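PDB 3ZH9: DNA polymerase III subunit delta from Bacillus subtilis, which probably acts as the wrench of the clamp-loading complex, opening the ring of the beta sliding clamp so that it can be loaded onto primed DNA. Local coordinates for residues F259-Q264 with S280-H285; D315-T320 with Q326-L331. One frame throughout, in Å; residues are numbered along the deposited sequence.

Contact 1: F259-Q264 with S280-H285. With SO4 (sulfate ion), chain E.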
loop_
_atom_site.group_PDB
_atom_site.type_symbol
_atom_site.label_atom_id
_atom_site.label_comp_id
_atom_site.label_asym_id
_atom_site.label_seq_id
_atom_site.Cartn_x
_atom_site.Cartn_y
_atom_site.Cartn_z
ATOM N N PHE A 259 19.284 -2.615 -2.139
ATOM C CA PHE A 259 20.543 -2.031 -1.681
ATOM C C PHE A 259 20.491 -0.518 -1.718
ATOM O O PHE A 259 20.989 0.133 -0.818
ATOM C CB PHE A 259 21.741 -2.585 -2.454
ATOM C CG PHE A 259 22.299 -3.839 -1.848
ATOM C CD1 PHE A 259 22.893 -3.807 -0.594
ATOM C CD2 PHE A 259 22.205 -5.046 -2.504
ATOM C CE1 PHE A 259 23.392 -4.971 -0.003
ATOM C CE2 PHE A 259 22.719 -6.216 -1.926
ATOM C CZ PHE A 259 23.304 -6.171 -0.667
ATOM N N ARG A 260 19.859 0.044 -2.746
ATOM C CA ARG A 260 19.630 1.485 -2.770
ATOM C C ARG A 260 18.782 1.924 -1.583
ATOM O O ARG A 260 19.076 2.930 -0.953
ATOM C CB ARG A 260 19.001 1.932 -4.097
ATOM C CG ARG A 260 20.020 1.949 -5.262
ATOM C CD ARG A 260 19.486 2.683 -6.493
ATOM N NE ARG A 260 18.268 2.058 -6.981
ATOM C CZ ARG A 260 18.219 1.268 -8.045
ATOM N NH1 ARG A 260 19.322 1.036 -8.750
ATOM N NH2 ARG A 260 17.068 0.728 -8.410
ATOM N N LEU A 261 17.734 1.164 -1.279
ATOM C CA LEU A 261 16.903 1.451 -0.115
ATOM C C LEU A 261 17.683 1.406 1.198
ATOM O O LEU A 261 17.482 2.248 2.075
ATOM C CB LEU A 261 15.746 0.464 -0.036
ATOM C CG LEU A 261 14.764 0.702 1.108
ATOM C CD1 LEU A 261 14.183 2.111 1.097
ATOM C CD2 LEU A 261 13.659 -0.364 1.065
ATOM N N ILE A 262 18.542 0.401 1.355
ATOM C CA ILE A 262 19.335 0.295 2.580
ATOM C C ILE A 262 20.243 1.517 2.741
ATOM O O ILE A 262 20.307 2.135 3.804
ATOM C CB ILE A 262 20.185 -0.999 2.572
ATOM C CG1 ILE A 262 19.263 -2.215 2.692
ATOM C CG2 ILE A 262 21.171 -1.007 3.730
ATOM C CD1 ILE A 262 19.915 -3.487 2.226
ATOM N N LEU A 263 20.921 1.890 1.665
ATOM C CA LEU A 263 21.804 3.064 1.712
ATOM C C LEU A 263 21.026 4.333 2.109
ATOM O O LEU A 263 21.446 5.069 2.990
ATOM C CB LEU A 263 22.499 3.268 0.358
ATOM C CG LEU A 263 23.476 4.457 0.336
ATOM C CD1 LEU A 263 24.788 4.070 1.024
ATOM C CD2 LEU A 263 23.720 4.911 -1.055
ATOM N N GLN A 264 19.885 4.582 1.464
ATOM C CA GLN A 264 19.051 5.745 1.809
ATOM C C GLN A 264 18.589 5.734 3.276
ATOM O O GLN A 264 18.669 6.734 3.993
ATOM C CB GLN A 264 17.819 5.778 0.916
ATOM C CG GLN A 264 18.095 6.203 -0.520
ATOM C CD GLN A 264 16.906 5.923 -1.408
ATOM O OE1 GLN A 264 16.296 4.856 -1.327
ATOM N NE2 GLN A 264 16.564 6.876 -2.253
ATOM N N SER A 280 8.053 8.415 4.688
ATOM C CA SER A 280 7.352 9.475 3.967
ATOM C C SER A 280 8.309 10.261 3.070
ATOM O O SER A 280 7.922 10.703 1.993
ATOM C CB SER A 280 6.540 10.388 4.901
ATOM O OG SER A 280 7.351 10.977 5.897
ATOM N N ASN A 281 9.560 10.413 3.503
ATOM C CA ASN A 281 10.581 11.028 2.656
ATOM C C ASN A 281 10.862 10.179 1.413
ATOM O O ASN A 281 10.966 10.701 0.302
ATOM C CB ASN A 281 11.866 11.282 3.448
ATOM C CG ASN A 281 12.948 11.959 2.613
ATOM O OD1 ASN A 281 13.550 11.342 1.734
ATOM N ND2 ASN A 281 13.211 13.233 2.900
ATOM N N LEU A 282 10.956 8.865 1.599
ATOM C CA LEU A 282 11.258 7.948 0.500
ATOM C C LEU A 282 10.042 7.521 -0.309
ATOM O O LEU A 282 10.173 6.946 -1.397
ATOM C CB LEU A 282 11.976 6.707 1.033
ATOM C CG LEU A 282 13.342 7.051 1.630
ATOM C CD1 LEU A 282 14.134 5.797 1.930
ATOM C CD2 LEU A 282 14.109 7.975 0.685
ATOM N N LYS A 283 8.858 7.803 0.226
ATOM C CA LYS A 283 7.616 7.286 -0.333
ATOM C C LYS A 283 7.719 5.770 -0.431
ATOM O O LYS A 283 7.435 5.179 -1.471
ATOM C CB LYS A 283 7.312 7.907 -1.704
ATOM C CG LYS A 283 7.438 9.428 -1.760
ATOM C CD LYS A 283 6.496 10.112 -0.778
ATOM N N VAL A 284 8.155 5.149 0.664
ATOM C CA VAL A 284 8.175 3.691 0.791
ATOM C C VAL A 284 7.370 3.315 2.033
ATOM O O VAL A 284 7.384 4.046 3.027
ATOM C CB VAL A 284 9.626 3.132 0.926
ATOM C CG1 VAL A 284 9.606 1.637 1.244
ATOM C CG2 VAL A 284 10.413 3.383 -0.335
ATOM N N HIS A 285 6.642 2.206 1.970
ATOM C CA HIS A 285 5.870 1.758 3.128
ATOM C C HIS A 285 6.787 1.522 4.324
ATOM O O HIS A 285 7.841 0.897 4.192
ATOM C CB HIS A 285 5.064 0.492 2.814
ATOM C CG HIS A 285 3.736 0.767 2.179
ATOM N ND1 HIS A 285 2.631 1.164 2.904
ATOM C CD2 HIS A 285 3.335 0.704 0.887
ATOM C CE1 HIS A 285 1.608 1.338 2.087
ATOM N NE2 HIS A 285 2.007 1.064 0.857
HETATM S S SO4 E . 6.845 -0.177 -0.876
HETATM O O1 SO4 E . 6.896 1.277 -0.985
HETATM O O2 SO4 E . 7.758 -0.772 -1.850
HETATM O O3 SO4 E . 5.484 -0.634 -1.137
HETATM O O4 SO4 E . 7.236 -0.577 0.473
#

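Contact 2: D315-T320 with Q326-L331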
loop_
_atom_site.group_PDB
_atom_site.type_symbol
_atom_site.label_atom_id
_atom_site.label_comp_id
_atom_site.label_asym_id
_atom_site.label_seq_id
_atom_site.Cartn_x
_atom_site.Cartn_y
_atom_site.Cartn_z
ATOM N N ASP A 315 24.286 -4.402 -14.414
ATOM C CA ASP A 315 23.120 -4.048 -15.210
ATOM C C ASP A 315 23.543 -3.730 -16.639
ATOM O O ASP A 315 22.888 -4.126 -17.595
ATOM C CB ASP A 315 22.380 -2.856 -14.594
ATOM C CG ASP A 315 21.196 -2.421 -15.426
ATOM O OD1 ASP A 315 20.148 -3.098 -15.371
ATOM O OD2 ASP A 315 21.313 -1.408 -16.144
ATOM N N TYR A 316 24.650 -3.013 -16.778
ATOM C CA TYR A 316 25.147 -2.634 -18.089
ATOM C C TYR A 316 25.725 -3.833 -18.839
ATOM O O TYR A 316 25.506 -3.990 -20.039
ATOM C CB TYR A 316 26.198 -1.535 -17.954
ATOM C CG TYR A 316 26.921 -1.228 -19.244
ATOM C CD1 TYR A 316 26.319 -0.463 -20.232
ATOM C CD2 TYR A 316 28.206 -1.706 -19.473
ATOM C CE1 TYR A 316 26.973 -0.180 -21.415
ATOM C CE2 TYR A 316 28.869 -1.432 -20.653
ATOM C CZ TYR A 316 28.249 -0.667 -21.622
ATOM O OH TYR A 316 28.905 -0.386 -22.802
ATOM N N GLU A 317 26.462 -4.680 -18.129
ATOM C CA GLU A 317 27.076 -5.850 -18.740
ATOM C C GLU A 317 26.031 -6.889 -19.153
ATOM O O GLU A 317 26.268 -7.710 -20.045
ATOM C CB GLU A 317 28.116 -6.460 -17.799
ATOM C CG GLU A 317 29.412 -5.665 -17.726
ATOM C CD GLU A 317 30.370 -6.190 -16.671
ATOM O OE1 GLU A 317 29.908 -6.884 -15.737
ATOM O OE2 GLU A 317 31.584 -5.903 -16.773
ATOM N N MET A 318 24.873 -6.844 -18.503
ATOM C CA MET A 318 23.776 -7.743 -18.841
ATOM C C MET A 318 22.954 -7.211 -20.021
ATOM O O MET A 318 22.598 -7.963 -20.936
ATOM C CB MET A 318 22.867 -7.978 -17.628
ATOM C CG MET A 318 23.341 -9.069 -16.685
ATOM S SD MET A 318 22.116 -9.433 -15.413
ATOM C CE MET A 318 23.024 -10.604 -14.408
ATOM N N LYS A 319 22.655 -5.915 -19.988
ATOM C CA LYS A 319 21.825 -5.291 -21.011
ATOM C C LYS A 319 22.537 -5.229 -22.364
ATOM O O LYS A 319 21.914 -5.381 -23.418
ATOM C CB LYS A 319 21.391 -3.887 -20.570
ATOM C CG LYS A 319 20.131 -3.846 -19.703
ATOM C CD LYS A 319 19.860 -2.428 -19.186
ATOM C CE LYS A 319 18.464 -2.298 -18.589
ATOM N NZ LYS A 319 18.250 -3.197 -17.417
ATOM N N THR A 320 23.847 -5.014 -22.331
ATOM C CA THR A 320 24.613 -4.857 -23.559
ATOM C C THR A 320 25.610 -5.995 -23.749
ATOM O O THR A 320 26.284 -6.412 -22.808
ATOM C CB THR A 320 25.362 -3.508 -23.581
ATOM O OG1 THR A 320 26.522 -3.585 -22.743
ATOM C CG2 THR A 320 24.459 -2.383 -23.087
ATOM N N GLN A 326 23.578 -15.362 -15.785
ATOM C CA GLN A 326 23.575 -16.092 -14.521
ATOM C C GLN A 326 24.965 -16.088 -13.900
ATOM O O GLN A 326 25.114 -15.953 -12.684
ATOM C CB GLN A 326 23.101 -17.535 -14.711
ATOM C CG GLN A 326 23.309 -18.413 -13.480
ATOM C CD GLN A 326 22.615 -19.755 -13.590
ATOM O OE1 GLN A 326 21.691 -19.924 -14.387
ATOM N NE2 GLN A 326 23.053 -20.719 -12.781
ATOM N N LEU A 327 25.980 -16.242 -14.745
ATOM C CA LEU A 327 27.361 -16.270 -14.283
ATOM C C LEU A 327 27.754 -14.937 -13.658
ATOM O O LEU A 327 28.379 -14.905 -12.598
ATOM C CB LEU A 327 28.318 -16.605 -15.432
ATOM C CG LEU A 327 29.789 -16.474 -15.031
ATOM C CD1 LEU A 327 30.157 -17.562 -14.032
ATOM C CD2 LEU A 327 30.716 -16.492 -16.246
ATOM N N LEU A 328 27.401 -13.841 -14.324
ATOM C CA LEU A 328 27.608 -12.510 -13.759
ATOM C C LEU A 328 27.036 -12.446 -12.345
ATOM O O LEU A 328 27.691 -11.963 -11.421
ATOM C CB LEU A 328 26.964 -11.434 -14.641
ATOM C CG LEU A 328 27.682 -11.083 -15.951
ATOM C CD1 LEU A 328 26.858 -10.105 -16.777
ATOM C CD2 LEU A 328 29.076 -10.521 -15.690
ATOM N N LEU A 329 25.820 -12.960 -12.178
ATOM C CA LEU A 329 25.152 -12.913 -10.883
ATOM C C LEU A 329 25.833 -13.827 -9.873
ATOM O O LEU A 329 25.983 -13.468 -8.707
ATOM C CB LEU A 329 23.671 -13.274 -11.021
ATOM C CG LEU A 329 22.636 -12.152 -10.857
ATOM C CD1 LEU A 329 21.254 -12.663 -11.223
ATOM C CD2 LEU A 329 22.627 -11.566 -9.445
ATOM N N GLU A 330 26.238 -15.011 -10.325
ATOM C CA GLU A 330 26.952 -15.954 -9.469
ATOM C C GLU A 330 28.220 -15.318 -8.903
ATOM O O GLU A 330 28.468 -15.387 -7.704
ATOM C CB GLU A 330 27.317 -17.230 -10.245
ATOM C CG GLU A 330 26.202 -18.269 -10.340
ATOM C CD GLU A 330 26.569 -19.437 -11.256
ATOM O OE1 GLU A 330 27.644 -19.378 -11.896
ATOM O OE2 GLU A 330 25.777 -20.405 -11.337
ATOM N N LEU A 331 29.027 -14.721 -9.780
ATOM C CA LEU A 331 30.258 -14.040 -9.375
ATOM C C LEU A 331 29.999 -12.947 -8.337
ATOM O O LEU A 331 30.642 -12.917 -7.285
ATOM C CB LEU A 331 30.968 -13.452 -10.598
ATOM C CG LEU A 331 31.475 -14.490 -11.599
ATOM C CD1 LEU A 331 31.929 -13.829 -12.894
ATOM C CD2 LEU A 331 32.590 -15.335 -10.989
#

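Contact 1: F259-Q264 with S280-H285
Packing of L261 against L282 and V284, with Q264 alongside L282, joins helix 248-269 to the end of helix 275-282 and the turn leading into helix 286-296, all within the helical C-terminal domain that follows the AAA+ region in clamp-loader subunits. L282 closes the last turn of its helix and reaches across with both methyls. Its CD1 sits 3.8 Å from L261 CD1 and equally near Q264 CB, so that one methyl touches both residues, while CD2 lies beside the amide of Q264, 4.0 Å from NE2. With CG of L261 opposite the backbone N (chi1 -177°), the branch points at the other segment, and its CD1 meets V284 as well as L282, 4.2 Å from V284 CG2. T265 and F268 of the same long helix continue the seat of L282, and R288 and A292 of helix 286-296 meet L261. Cutting L282 back to an alanine would probably leave L261 CD1 and Q264 CB without that methyl and let the Q264 amide turn more freely. After L282, K283 takes a positive phi of 55°, which turns the chain out of the helix and brings H285 to the N-cap of the next one. A sulfate, probably from the crystallisation liquor, lies there: H285 N donates to its O1 at 3.1 Å and to O4 at 3.2 Å, while O3 meets the imidazole edge in plane, 3.2 Å from CD2.

Contact 2: D315-T320 with Q326-L331
M318 packs on L328 and L329, and E317 on L328, in an antiparallel helical hairpin: the end of helix 301-319 lies against the start of helix 325-338, the last two helices of the C-terminal domain. The axes of the short segments 315-319 and 326-331 approach to 10.5 Å, with 163° between their N-to-C directions. Along the first segment, D315 looks away from the partner and forms a salt bridge with K319 one turn on, NZ meeting OD1 on its syn side at 2.8 Å; both residues also touch helix 248-269, D315 at M252 and K319 at I249. E317 is the first to reach over. Its CB packs against L328 CD1, and the extended chain beyond lays OE1 alongside CD2 of the same leucine, 3.7 Å away, so L328 meets E317 twice, at the apolar CB and at a carboxylate oxygen on the rim of the contact. M318 goes deeper. With CG opposite its carbonyl carbon (chi1 -84°) and the rest stretched out, it runs past L328 in the reverse sense: M318 CG lies 3.7 Å from L328 CD1, and M318 CE crosses L329 at about a right angle, 3.9 Å from L329 CG. P248 touches both M318 and L329, and F238 of helix 231-243 adds to the packing of L329, so this inner side of the hairpin is buried against two earlier helices. At T320 the helix ends, and the peptide oxygen of Y316 is gripped twice by that residue: from T320 N at 3.0 Å and, from the opposite face of its carbonyl plane, from T320 OG1 at 2.9 Å.

How the contacts relate
Both contacts belong to the C-terminal helical domain and follow one another along the chain: contact 1 is complete before contact 2 begins. Their centres lie about 25 Å apart, and their nearest atoms stay about 8 Å from each other, so they do not touch. Helix 248-269 connects them: P248, I249 and M252 near its start touch contact 2, and its later turns form one wall of contact 1. Helix 301-319 is also shared, meeting F259 at L304 and I307 and L263 at L304 and I308 before ending in contact 2. The sulfate sits at the V284-H285 end of contact 1, whose centre is about 15 Å from the centre of the chain; that of contact 2 is about 32 Å from it.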